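Local coordinates for cytokinin riboside 5'-monophosphate phosphoribohydrolase (Streptomyces coelicolor, PDB 5ZI9), which probably works as an enzyme of the SLOG clan, with a Rossmann-like fold of parallel strands and flanking helices, at residues B[74-79]-B[165-170]; B[81-86]-B[113-118]; B[106-111]-B[131-136]; B[170-175]-B[206-211]; B[200-205]-B[231-236]. All coordinates share one frame; numbering follows the deposited sequence.

Contact 1. Residues B[74-79]-B[165-170]; sequences AISVFG and KYAQGF. With EDO (1,2-ethanediol), chain J.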
# COMPACT_ATOMS: atom_id res chain seq x y z
N ALA B 74 1.04 4.85 -28.99
CA ALA B 74 -0.23 4.30 -29.46
C ALA B 74 -1.26 5.34 -29.72
O ALA B 74 -1.12 6.47 -29.29
CB ALA B 74 -0.78 3.31 -28.46
N ILE B 75 -2.29 4.93 -30.45
CA ILE B 75 -3.50 5.72 -30.65
C ILE B 75 -4.69 4.88 -30.17
O ILE B 75 -4.74 3.70 -30.44
CB ILE B 75 -3.68 6.09 -32.13
CG1 ILE B 75 -2.60 7.07 -32.57
CG2 ILE B 75 -5.09 6.62 -32.43
CD1 ILE B 75 -2.60 8.41 -31.87
N SER B 76 -5.63 5.49 -29.47
CA SER B 76 -6.78 4.77 -28.96
C SER B 76 -7.95 5.00 -29.89
O SER B 76 -8.29 6.15 -30.15
CB SER B 76 -7.15 5.19 -27.54
OG SER B 76 -6.25 4.63 -26.60
N VAL B 77 -8.56 3.90 -30.36
CA VAL B 77 -9.64 3.95 -31.35
C VAL B 77 -10.95 3.49 -30.75
O VAL B 77 -11.00 2.51 -30.04
CB VAL B 77 -9.29 3.12 -32.60
CG1 VAL B 77 -10.42 3.19 -33.64
CG2 VAL B 77 -7.98 3.64 -33.16
N PHE B 78 -12.01 4.23 -31.04
CA PHE B 78 -13.33 4.02 -30.47
C PHE B 78 -14.33 4.03 -31.58
O PHE B 78 -14.10 4.59 -32.66
CB PHE B 78 -13.72 5.14 -29.49
CG PHE B 78 -12.76 5.30 -28.37
CD1 PHE B 78 -12.86 4.51 -27.23
CD2 PHE B 78 -11.70 6.20 -28.48
CE1 PHE B 78 -11.93 4.63 -26.22
CE2 PHE B 78 -10.79 6.34 -27.47
CZ PHE B 78 -10.90 5.55 -26.35
N GLY B 79 -15.46 3.43 -31.30
CA GLY B 79 -16.51 3.33 -32.25
C GLY B 79 -17.46 2.26 -31.80
O GLY B 79 -17.13 1.47 -30.90
N LYS B 165 -3.43 7.50 -20.94
CA LYS B 165 -2.05 7.38 -20.50
C LYS B 165 -1.14 6.75 -21.54
O LYS B 165 0.03 7.12 -21.64
CB LYS B 165 -2.00 6.55 -19.19
CG LYS B 165 -0.62 6.43 -18.55
CD LYS B 165 -0.63 5.56 -17.29
CE LYS B 165 0.64 4.74 -17.13
NZ LYS B 165 1.57 5.39 -16.18
N TYR B 166 -1.65 5.76 -22.27
CA TYR B 166 -0.81 4.99 -23.21
C TYR B 166 -1.00 5.44 -24.64
O TYR B 166 -0.37 4.88 -25.54
CB TYR B 166 -1.05 3.47 -23.07
CG TYR B 166 -0.57 2.97 -21.76
CD1 TYR B 166 0.75 2.67 -21.55
CD2 TYR B 166 -1.45 2.88 -20.66
CE1 TYR B 166 1.21 2.25 -20.32
CE2 TYR B 166 -0.99 2.50 -19.40
CZ TYR B 166 0.32 2.17 -19.25
OH TYR B 166 0.77 1.80 -18.04
N ALA B 167 -1.86 6.43 -24.86
CA ALA B 167 -2.11 6.94 -26.20
C ALA B 167 -1.63 8.39 -26.34
O ALA B 167 -1.41 9.08 -25.34
CB ALA B 167 -3.58 6.82 -26.54
N GLN B 168 -1.41 8.81 -27.59
CA GLN B 168 -1.17 10.20 -27.93
C GLN B 168 -2.27 10.82 -28.76
O GLN B 168 -2.12 11.96 -29.16
CB GLN B 168 0.15 10.39 -28.65
CG GLN B 168 1.36 10.26 -27.74
CD GLN B 168 1.99 8.92 -27.89
OE1 GLN B 168 2.65 8.69 -28.92
NE2 GLN B 168 1.75 7.99 -26.93
N GLY B 169 -3.37 10.12 -28.98
CA GLY B 169 -4.51 10.74 -29.63
C GLY B 169 -5.64 9.76 -29.76
O GLY B 169 -5.46 8.54 -29.54
N PHE B 170 -6.82 10.29 -30.10
CA PHE B 170 -8.00 9.46 -30.34
C PHE B 170 -8.43 9.55 -31.79
O PHE B 170 -8.37 10.61 -32.42
CB PHE B 170 -9.21 9.88 -29.48
CG PHE B 170 -9.15 9.46 -28.04
CD1 PHE B 170 -7.99 8.96 -27.45
CD2 PHE B 170 -10.25 9.65 -27.24
CE1 PHE B 170 -7.96 8.60 -26.12
CE2 PHE B 170 -10.22 9.31 -25.90
CZ PHE B 170 -9.08 8.78 -25.34
C1 EDO J . -16.60 2.15 -25.84
O1 EDO J . -15.31 1.52 -25.56
C2 EDO J . -16.96 1.96 -27.34
O2 EDO J . -15.84 2.23 -28.21
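The ring of F78 meets that of F170 edge to face: CE2 of F78 stands 3.3 Å above the F170 plane, over its centre, and the planes are turned by 55°. At the edge of the F78 ring, near its plane, lies O2 of 1,2-ethanediol, which also bonds to the O of G79. Each ring has a further edge-to-face neighbour, F163 for F78 and F198 for F170. Beneath the rings, strands 74-78 and 167-172 run parallel. S76 N donates to G169 O at 3.1 Å, and Q168 N donates to A74 O at 2.9 Å. S76 lies on the same face as F170, and its CB is 3.8 Å from F170 CE1; its small hydroxyl turns instead to F163 O. Just after the corner at Q168, G169 has no side chain, which lets I75 CD1 come within 3.4 Å of G169 N. The small side chain of A74 fits where Y166 O comes within 3.3 Å of its CB. The chemistry is thus that of a sheet interior: backbone polar groups pair with one another, while the F78-F170 pair packs on one buried face.

Contact 2. Residues B[81-86]-B[113-118]; sequences ARTPAD and PGAMEA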
# COMPACT_ATOMS: atom_id res chain seq x y z
N ALA B 81 -19.90 -0.78 -31.01
CA ALA B 81 -19.80 -2.22 -30.79
C ALA B 81 -20.63 -3.03 -31.80
O ALA B 81 -20.34 -4.20 -32.05
CB ALA B 81 -20.23 -2.58 -29.37
N ARG B 82 -21.63 -2.38 -32.39
CA ARG B 82 -22.66 -3.03 -33.16
C ARG B 82 -22.41 -2.97 -34.65
O ARG B 82 -23.14 -3.56 -35.42
CB ARG B 82 -23.99 -2.37 -32.85
CG ARG B 82 -24.21 -2.21 -31.35
CD ARG B 82 -25.49 -1.47 -30.98
NE ARG B 82 -25.52 -1.20 -29.53
CZ ARG B 82 -26.63 -0.95 -28.83
NH1 ARG B 82 -27.84 -0.89 -29.41
NH2 ARG B 82 -26.53 -0.71 -27.51
N THR B 83 -21.38 -2.26 -35.09
CA THR B 83 -21.10 -2.13 -36.51
C THR B 83 -20.95 -3.53 -37.17
O THR B 83 -20.12 -4.32 -36.72
CB THR B 83 -19.83 -1.30 -36.72
OG1 THR B 83 -20.06 0.01 -36.19
CG2 THR B 83 -19.50 -1.16 -38.15
N PRO B 84 -21.78 -3.82 -38.21
CA PRO B 84 -21.67 -5.08 -38.99
C PRO B 84 -20.38 -5.17 -39.78
O PRO B 84 -19.87 -4.15 -40.22
CB PRO B 84 -22.86 -5.01 -39.96
CG PRO B 84 -23.79 -4.02 -39.35
CD PRO B 84 -22.94 -3.03 -38.65
N ALA B 85 -19.88 -6.39 -39.95
CA ALA B 85 -18.58 -6.61 -40.61
C ALA B 85 -18.57 -6.40 -42.13
O ALA B 85 -17.50 -6.19 -42.71
CB ALA B 85 -18.04 -7.98 -40.26
N ASP B 86 -19.76 -6.42 -42.76
CA ASP B 86 -19.94 -6.10 -44.21
C ASP B 86 -20.04 -4.60 -44.51
O ASP B 86 -20.32 -4.21 -45.66
CB ASP B 86 -21.22 -6.78 -44.75
CG ASP B 86 -22.51 -6.26 -44.09
OD1 ASP B 86 -22.69 -5.03 -43.90
OD2 ASP B 86 -23.36 -7.08 -43.74
N PRO B 113 -16.43 -6.12 -30.20
CA PRO B 113 -16.81 -6.33 -31.58
C PRO B 113 -17.00 -5.01 -32.35
O PRO B 113 -16.61 -3.94 -31.84
CB PRO B 113 -18.14 -7.05 -31.44
CG PRO B 113 -18.73 -6.44 -30.22
CD PRO B 113 -17.57 -6.31 -29.29
N GLY B 114 -17.56 -5.11 -33.56
CA GLY B 114 -17.83 -3.96 -34.43
C GLY B 114 -16.58 -3.16 -34.85
O GLY B 114 -15.54 -3.73 -35.21
N ALA B 115 -16.70 -1.84 -34.77
CA ALA B 115 -15.60 -0.94 -35.08
C ALA B 115 -14.33 -1.18 -34.25
O ALA B 115 -13.22 -0.95 -34.72
CB ALA B 115 -16.09 0.48 -34.91
N MET B 116 -14.47 -1.63 -33.01
CA MET B 116 -13.28 -1.97 -32.20
C MET B 116 -12.51 -3.10 -32.85
O MET B 116 -11.30 -3.03 -33.03
CB MET B 116 -13.68 -2.37 -30.76
CG MET B 116 -13.99 -1.18 -29.86
SD MET B 116 -14.85 -1.61 -28.35
CE MET B 116 -16.45 -2.06 -29.03
N GLU B 117 -13.26 -4.15 -33.18
CA GLU B 117 -12.72 -5.33 -33.84
C GLU B 117 -12.09 -4.96 -35.18
O GLU B 117 -10.95 -5.38 -35.48
CB GLU B 117 -13.83 -6.35 -34.01
CG GLU B 117 -13.43 -7.66 -34.65
CD GLU B 117 -14.65 -8.49 -34.93
OE1 GLU B 117 -15.48 -8.07 -35.77
OE2 GLU B 117 -14.80 -9.53 -34.25
N ALA B 118 -12.80 -4.13 -35.94
CA ALA B 118 -12.28 -3.57 -37.21
C ALA B 118 -10.89 -2.99 -37.04
O ALA B 118 -9.95 -3.38 -37.74
CB ALA B 118 -13.21 -2.52 -37.77
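A glycine-rich strand-turn-helix connection, consistent with a Rossmann-type GxGxxA pattern that would include A115, leads into helix 115-125, and A81 and T83 from the loop after strand 74-78 lie against it. G114 holds the N-cap position and closes the first turn of the helix, its O accepting from A118 N at 2.9 Å. Its phi of 61° is easy for glycine. Just as important, having no side chain lets the other loop approach its backbone: T83 O reaches G114 CA at 3.3 Å in a CA-H...O contact, and A81 O also lies against this CA. T83 rests its CB 3.7 Å from A115 N, and its side chain also touches E89 and Y90 of helix 88-102. The short side chain of A115 fits this close approach, and its backbone is bonded to S80. P113 brings CG to 3.3 Å from A81 O, a rigid ring lying beside the carbonyl. On the same loop, A81 N and R82 NH2 bond to a citrate ion, probably from the crystallisation liquor. M116 reaches the same alanine from the helix: its chain is extended as far as the sulphur and then bends, chi3 -70°, which sets the terminal methyl CE 3.8 Å from A81 CB.

Contact 3. Residues B[106-111]-B[131-136]; sequences AVITGG and VGLGIE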
# COMPACT_ATOMS: atom_id res chain seq x y z
N ALA B 106 0.97 1.90 -32.02
CA ALA B 106 0.16 0.75 -31.60
C ALA B 106 -1.33 1.09 -31.66
O ALA B 106 -1.71 2.26 -31.60
CB ALA B 106 0.57 0.31 -30.21
N VAL B 107 -2.18 0.10 -31.78
CA VAL B 107 -3.59 0.42 -31.77
C VAL B 107 -4.26 -0.11 -30.52
O VAL B 107 -4.22 -1.30 -30.26
CB VAL B 107 -4.28 -0.11 -33.01
CG1 VAL B 107 -5.79 0.21 -32.98
CG2 VAL B 107 -3.62 0.51 -34.23
N ILE B 108 -4.89 0.80 -29.76
CA ILE B 108 -5.60 0.45 -28.53
C ILE B 108 -7.10 0.56 -28.74
O ILE B 108 -7.56 1.55 -29.23
CB ILE B 108 -5.19 1.35 -27.34
CG1 ILE B 108 -3.70 1.19 -27.00
CG2 ILE B 108 -5.99 0.96 -26.09
CD1 ILE B 108 -3.18 2.28 -26.11
N THR B 109 -7.85 -0.48 -28.39
CA THR B 109 -9.31 -0.37 -28.41
C THR B 109 -10.00 -0.92 -27.17
O THR B 109 -9.38 -1.44 -26.25
CB THR B 109 -9.93 -1.07 -29.63
OG1 THR B 109 -9.96 -2.47 -29.38
CG2 THR B 109 -9.17 -0.74 -30.89
N GLY B 110 -11.32 -0.83 -27.15
CA GLY B 110 -12.08 -1.49 -26.11
C GLY B 110 -12.06 -3.01 -26.13
O GLY B 110 -12.58 -3.60 -25.19
N GLY B 111 -11.51 -3.63 -27.19
CA GLY B 111 -11.44 -5.08 -27.29
C GLY B 111 -12.79 -5.70 -27.66
O GLY B 111 -12.92 -6.91 -27.68
N VAL B 131 -3.94 -3.83 -29.29
CA VAL B 131 -4.33 -3.85 -27.86
C VAL B 131 -5.86 -3.79 -27.69
O VAL B 131 -6.59 -3.04 -28.37
CB VAL B 131 -3.63 -2.74 -27.03
CG1 VAL B 131 -3.78 -2.97 -25.52
CG2 VAL B 131 -2.16 -2.68 -27.36
N GLY B 132 -6.33 -4.65 -26.80
CA GLY B 132 -7.75 -4.71 -26.43
C GLY B 132 -7.93 -4.62 -24.92
O GLY B 132 -7.59 -5.56 -24.22
N LEU B 133 -8.41 -3.47 -24.45
CA LEU B 133 -8.67 -3.23 -23.03
C LEU B 133 -10.14 -3.46 -22.80
O LEU B 133 -10.94 -2.58 -23.06
CB LEU B 133 -8.30 -1.79 -22.63
CG LEU B 133 -6.91 -1.27 -23.02
CD1 LEU B 133 -6.72 0.12 -22.48
CD2 LEU B 133 -5.76 -2.14 -22.54
N GLY B 134 -10.50 -4.65 -22.35
CA GLY B 134 -11.90 -5.02 -22.14
C GLY B 134 -12.50 -4.49 -20.85
O GLY B 134 -11.81 -3.97 -19.97
N ILE B 135 -13.80 -4.65 -20.73
CA ILE B 135 -14.48 -4.28 -19.53
C ILE B 135 -15.54 -5.32 -19.25
O ILE B 135 -16.24 -5.78 -20.17
CB ILE B 135 -15.06 -2.82 -19.63
CG1 ILE B 135 -15.39 -2.24 -18.24
CG2 ILE B 135 -16.31 -2.76 -20.49
CD1 ILE B 135 -14.16 -1.83 -17.44
N GLU B 136 -15.69 -5.68 -17.99
CA GLU B 136 -16.76 -6.57 -17.55
C GLU B 136 -18.13 -6.02 -17.97
O GLU B 136 -18.40 -4.86 -17.80
CB GLU B 136 -16.73 -6.68 -16.02
CG GLU B 136 -17.75 -7.63 -15.43
CD GLU B 136 -17.81 -7.61 -13.92
OE1 GLU B 136 -17.07 -6.85 -13.22
OE2 GLU B 136 -18.66 -8.37 -13.45
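Strands 106-109 and 131-135 run side by side in the same direction, their axes 4.7 Å apart at closest approach and turned by 18°. Three backbone bonds join them. V131 N donates to V107 O at 2.7 Å, T109 N to V131 O at 2.9 Å, and L133 N to T109 O at 2.9 Å. The second is the bent one, its donor standing above the carbonyl plane of V131; that oxygen also accepts from ND2 of N120. On one face of the sheet, I108 and V131 lie alongside each other and point the same way, with I108 CG1 3.9 Å from V131 CB. The other branch of I108, CG2, meets L133 CD1 at 3.8 Å. Branched aliphatic residues suit this buried face, which F163 and M162 of helix 156-165 cover. The two strands are the ends of a beta-alpha-beta unit whose crossover is helix 115-125, in keeping with a Rossmann-like fold. That helix lies on the other face, where V107 packs on A123 and T109 on M116 and A119. T109 ends its strand with an ST turn: chi1 of 78° sets OG1 between its own backbone N and carbonyl carbon, where it accepts from G111 N at 2.9 Å and also bonds to OD1 of N120. The glycines that follow fit the tight bend and the close neighbour strand. G111 has a positive phi, and its CA lies 3.8 Å from the CA of G132, an approach that two residues without side chains permit.

Contact 4. Residues B[170-175]-B[206-211]; sequences FVVLPG and EYWGGL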
# COMPACT_ATOMS: atom_id res chain seq x y z
N PHE B 170 -6.82 10.29 -30.10
CA PHE B 170 -8.00 9.46 -30.34
C PHE B 170 -8.43 9.55 -31.79
O PHE B 170 -8.37 10.61 -32.42
CB PHE B 170 -9.21 9.88 -29.48
CG PHE B 170 -9.15 9.46 -28.04
CD1 PHE B 170 -7.99 8.96 -27.45
CD2 PHE B 170 -10.25 9.65 -27.24
CE1 PHE B 170 -7.96 8.60 -26.12
CE2 PHE B 170 -10.22 9.31 -25.90
CZ PHE B 170 -9.08 8.78 -25.34
N VAL B 171 -8.91 8.42 -32.29
CA VAL B 171 -9.66 8.40 -33.51
C VAL B 171 -11.01 7.78 -33.19
O VAL B 171 -11.10 6.72 -32.58
CB VAL B 171 -8.98 7.59 -34.61
CG1 VAL B 171 -9.75 7.76 -35.90
CG2 VAL B 171 -7.56 8.03 -34.80
N VAL B 172 -12.07 8.42 -33.64
CA VAL B 172 -13.34 8.06 -33.19
C VAL B 172 -14.16 7.76 -34.40
O VAL B 172 -14.60 8.65 -35.10
CB VAL B 172 -13.99 9.21 -32.38
CG1 VAL B 172 -15.35 8.80 -31.85
CG2 VAL B 172 -13.11 9.61 -31.21
N LEU B 173 -14.39 6.47 -34.61
CA LEU B 173 -15.36 6.04 -35.59
C LEU B 173 -16.79 6.26 -35.08
O LEU B 173 -17.02 6.40 -33.88
CB LEU B 173 -15.16 4.56 -35.90
CG LEU B 173 -13.88 4.32 -36.68
CD1 LEU B 173 -13.26 3.03 -36.21
CD2 LEU B 173 -14.17 4.28 -38.17
N PRO B 174 -17.76 6.27 -36.00
CA PRO B 174 -19.14 6.48 -35.61
C PRO B 174 -19.57 5.54 -34.48
O PRO B 174 -19.46 4.31 -34.64
CB PRO B 174 -19.90 6.18 -36.90
CG PRO B 174 -18.95 6.58 -37.96
CD PRO B 174 -17.62 6.10 -37.46
N GLY B 175 -20.04 6.10 -33.36
CA GLY B 175 -20.37 5.29 -32.20
C GLY B 175 -21.62 5.66 -31.43
O GLY B 175 -22.29 6.65 -31.73
N GLU B 206 -21.14 12.73 -42.32
CA GLU B 206 -22.61 12.63 -42.31
C GLU B 206 -23.10 12.12 -40.98
O GLU B 206 -24.20 12.50 -40.52
CB GLU B 206 -23.14 11.73 -43.40
CG GLU B 206 -22.79 12.28 -44.76
CD GLU B 206 -23.36 11.46 -45.88
OE1 GLU B 206 -22.59 10.68 -46.51
OE2 GLU B 206 -24.58 11.60 -46.11
N TYR B 207 -22.29 11.28 -40.34
CA TYR B 207 -22.62 10.80 -39.00
C TYR B 207 -22.49 11.89 -37.91
O TYR B 207 -23.45 12.16 -37.18
CB TYR B 207 -21.74 9.62 -38.62
CG TYR B 207 -22.19 9.00 -37.34
CD1 TYR B 207 -23.34 8.22 -37.32
CD2 TYR B 207 -21.51 9.22 -36.15
CE1 TYR B 207 -23.78 7.63 -36.14
CE2 TYR B 207 -21.95 8.65 -34.96
CZ TYR B 207 -23.08 7.86 -34.97
OH TYR B 207 -23.55 7.29 -33.82
N TRP B 208 -21.30 12.50 -37.85
CA TRP B 208 -20.97 13.50 -36.83
C TRP B 208 -21.47 14.92 -37.08
O TRP B 208 -21.40 15.76 -36.18
CB TRP B 208 -19.45 13.55 -36.63
CG TRP B 208 -18.89 12.23 -36.12
CD1 TRP B 208 -18.12 11.37 -36.82
CD2 TRP B 208 -19.05 11.67 -34.82
NE1 TRP B 208 -17.78 10.30 -36.05
CE2 TRP B 208 -18.33 10.46 -34.81
CE3 TRP B 208 -19.71 12.08 -33.65
CZ2 TRP B 208 -18.27 9.63 -33.69
CZ3 TRP B 208 -19.65 11.26 -32.53
CH2 TRP B 208 -18.94 10.04 -32.57
N GLY B 209 -21.99 15.18 -38.28
CA GLY B 209 -22.39 16.51 -38.67
C GLY B 209 -23.52 17.13 -37.86
O GLY B 209 -23.52 18.34 -37.59
N GLY B 210 -24.52 16.32 -37.49
CA GLY B 210 -25.61 16.83 -36.66
C GLY B 210 -25.17 17.19 -35.25
O GLY B 210 -25.73 18.09 -34.63
N LEU B 211 -24.17 16.47 -34.75
CA LEU B 211 -23.62 16.77 -33.43
C LEU B 211 -22.84 18.08 -33.48
O LEU B 211 -23.11 18.99 -32.71
CB LEU B 211 -22.73 15.60 -32.94
CG LEU B 211 -21.98 15.79 -31.61
CD1 LEU B 211 -23.01 15.95 -30.49
CD2 LEU B 211 -21.04 14.64 -31.36
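This is a strand-end-to-helix contact: where strand 167-172 runs out into a loop, V172, P174 and G175 pack on Y207 and W208, at the start of helix 205-220. P174 lies over one face of the Y207 ring in a CH-pi contact, its CB 3.6 Å from the ring centroid and 16° off the normal. The tyrosine reaches past the proline because CG is anti to the backbone N (chi1 -172°), and its hydroxyl then donates to G175 O, the donor standing above the carbonyl plane. The modelled 2.5 Å from Y207 OH to G175 O is doubtful as a length. W208 meets the edge of the Y207 ring, and Y207 CD2 lies 3.6 Å above the centre of the indole. The six-membered end of W208 packs on the strand: CZ2 is 3.5 Å from V172 CG1, and L173 O sits at the ring edge. The branched valine gives that end an apolar surface, while the indole NE1 makes a weak bond to F203 O. The large flat indole suits this place because it can reach from the helix to the strand end. The same helix faces the second subunit, where Y207 O accepts from NE1 of W214 of that chain. A bound citrate ion lies near G175, nearest atoms about 4 Å apart. P174 and G175 open the PGGxGTxxE signature of LOG-type proteins, which runs from this loop into helix 177-191.

Contact 5. Residues B[200-205]-B[231-236]; sequences IVLFGS and MLFHVT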
# COMPACT_ATOMS: atom_id res chain seq x y z
N ILE B 200 -7.50 14.69 -31.75
CA ILE B 200 -8.77 13.97 -31.70
C ILE B 200 -9.39 14.07 -33.08
O ILE B 200 -9.66 15.16 -33.54
CB ILE B 200 -9.69 14.62 -30.66
CG1 ILE B 200 -9.08 14.52 -29.27
CG2 ILE B 200 -11.04 13.95 -30.61
CD1 ILE B 200 -9.74 15.47 -28.29
N VAL B 201 -9.65 12.94 -33.72
CA VAL B 201 -10.19 12.92 -35.07
C VAL B 201 -11.49 12.13 -35.11
O VAL B 201 -11.51 10.99 -34.73
CB VAL B 201 -9.16 12.21 -36.01
CG1 VAL B 201 -9.72 12.04 -37.44
CG2 VAL B 201 -7.79 12.92 -36.00
N LEU B 202 -12.55 12.70 -35.65
CA LEU B 202 -13.80 11.94 -35.84
C LEU B 202 -13.90 11.47 -37.28
O LEU B 202 -13.64 12.21 -38.17
CB LEU B 202 -15.03 12.77 -35.52
CG LEU B 202 -15.04 13.80 -34.36
CD1 LEU B 202 -16.47 14.10 -33.97
CD2 LEU B 202 -14.30 13.35 -33.13
N PHE B 203 -14.32 10.24 -37.52
CA PHE B 203 -14.47 9.73 -38.85
C PHE B 203 -15.94 9.63 -39.18
O PHE B 203 -16.68 8.98 -38.46
CB PHE B 203 -13.83 8.36 -38.94
CG PHE B 203 -13.67 7.90 -40.34
CD1 PHE B 203 -14.72 7.27 -41.03
CD2 PHE B 203 -12.48 8.13 -41.02
CE1 PHE B 203 -14.58 6.87 -42.35
CE2 PHE B 203 -12.33 7.72 -42.33
CZ PHE B 203 -13.38 7.08 -43.00
N GLY B 204 -16.38 10.26 -40.28
CA GLY B 204 -17.74 10.15 -40.79
C GLY B 204 -18.47 11.46 -40.71
O GLY B 204 -19.17 11.72 -39.76
N SER B 205 -18.34 12.31 -41.71
CA SER B 205 -18.94 13.66 -41.65
C SER B 205 -20.50 13.69 -41.64
O SER B 205 -21.09 14.58 -40.99
CB SER B 205 -18.37 14.56 -42.74
OG SER B 205 -18.69 14.04 -44.01
N MET B 231 -12.11 23.50 -32.76
CA MET B 231 -10.88 23.17 -33.45
C MET B 231 -10.09 22.06 -32.76
O MET B 231 -9.02 21.65 -33.25
CB MET B 231 -9.97 24.38 -33.45
CG MET B 231 -10.63 25.68 -33.84
SD MET B 231 -10.17 26.08 -35.50
CE MET B 231 -11.48 25.18 -36.36
N LEU B 232 -10.58 21.60 -31.61
CA LEU B 232 -9.89 20.57 -30.83
C LEU B 232 -10.08 19.18 -31.41
O LEU B 232 -9.46 18.22 -30.93
CB LEU B 232 -10.32 20.62 -29.36
CG LEU B 232 -10.07 21.97 -28.67
CD1 LEU B 232 -10.64 21.96 -27.27
CD2 LEU B 232 -8.58 22.28 -28.65
N PHE B 233 -10.94 19.07 -32.41
CA PHE B 233 -11.08 17.86 -33.17
C PHE B 233 -11.16 18.20 -34.65
O PHE B 233 -11.36 19.35 -34.97
CB PHE B 233 -12.30 17.10 -32.72
CG PHE B 233 -13.61 17.86 -32.85
CD1 PHE B 233 -14.05 18.71 -31.85
CD2 PHE B 233 -14.45 17.66 -33.94
CE1 PHE B 233 -15.27 19.37 -31.95
CE2 PHE B 233 -15.68 18.31 -34.04
CZ PHE B 233 -16.09 19.17 -33.05
N HIS B 234 -10.96 17.22 -35.52
CA HIS B 234 -11.18 17.39 -36.97
C HIS B 234 -12.18 16.32 -37.38
O HIS B 234 -12.20 15.25 -36.83
CB HIS B 234 -9.87 17.30 -37.80
CG HIS B 234 -8.64 17.82 -37.09
ND1 HIS B 234 -7.95 18.95 -37.49
CD2 HIS B 234 -7.96 17.34 -36.01
CE1 HIS B 234 -6.91 19.15 -36.69
NE2 HIS B 234 -6.89 18.18 -35.78
N VAL B 235 -13.04 16.63 -38.33
CA VAL B 235 -13.94 15.68 -38.90
C VAL B 235 -13.47 15.36 -40.32
O VAL B 235 -13.18 16.25 -41.10
CB VAL B 235 -15.35 16.24 -38.96
CG1 VAL B 235 -16.32 15.22 -39.56
CG2 VAL B 235 -15.78 16.69 -37.57
N THR B 236 -13.44 14.09 -40.67
CA THR B 236 -12.96 13.65 -41.97
C THR B 236 -13.67 12.39 -42.44
O THR B 236 -14.26 11.65 -41.64
CB THR B 236 -11.44 13.44 -41.92
OG1 THR B 236 -10.95 13.27 -43.24
CG2 THR B 236 -11.05 12.24 -41.10
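Strands 200-203 and 234-236 pair in parallel, V201 beside H234, L202 beside V235 and F203 beside T236, with axes 4.8 Å apart, and the tight part of the contact is this line of bonds. H234 N donates to I200 O, L202 N to H234 O at 2.8 Å, T236 N to L202 O, and G204 N to T236 O at 2.9 Å. On the face of L202, its CG meets F233 CD2 at 3.9 Å, and I200 CG2 lies 4.0 Å from F233 CB. These apolar side chains suit a face covered by helices 177-191 and 205-220. T236, on the other face, sets CG2 3.9 Å from V201 CG1, while its hydroxyl bonds E241 and D238 N, so this buried polar end is satisfied. T236 O also lies over one face of the F203 ring. The looser side is the outer margin: V235 CG1 touches S205 CB at 3.8 Å where both are partly exposed, and S205 OG turns to D237. H234, on the face of V201 and T236, is also partly exposed, and its NE2 bonds to E249. G204, with phi of 115°, turns the chain from strand into helix 205-220. That helix returns to strand 234-236, making the beta-alpha-beta crossover characteristic of Rossmann-like folds.

Overall arrangement
From the N terminus, strand 74-78 comes first and forms contact 1 with the chain near A167, closing a long loop that encloses contacts 2 and 3. Those two close shorter loops and cross: the 81-86 loop meets the start of helix 115-125, while the 106-111 and 131-136 strands lie around it. Contact 1 thus ties the sheet's middle, joining contact 3 on the 106-109 side and contact 4 on the other, where F170 is shared. Contacts 4 and 5 close their loops later, in series with contact 1; they cross, with centres about 7 Å apart, and carry the sheet through strand 200-203 to strand 234-236. Helix 205-220 links the last two. Contact 2 lies off the sheet, on the loops after its strands.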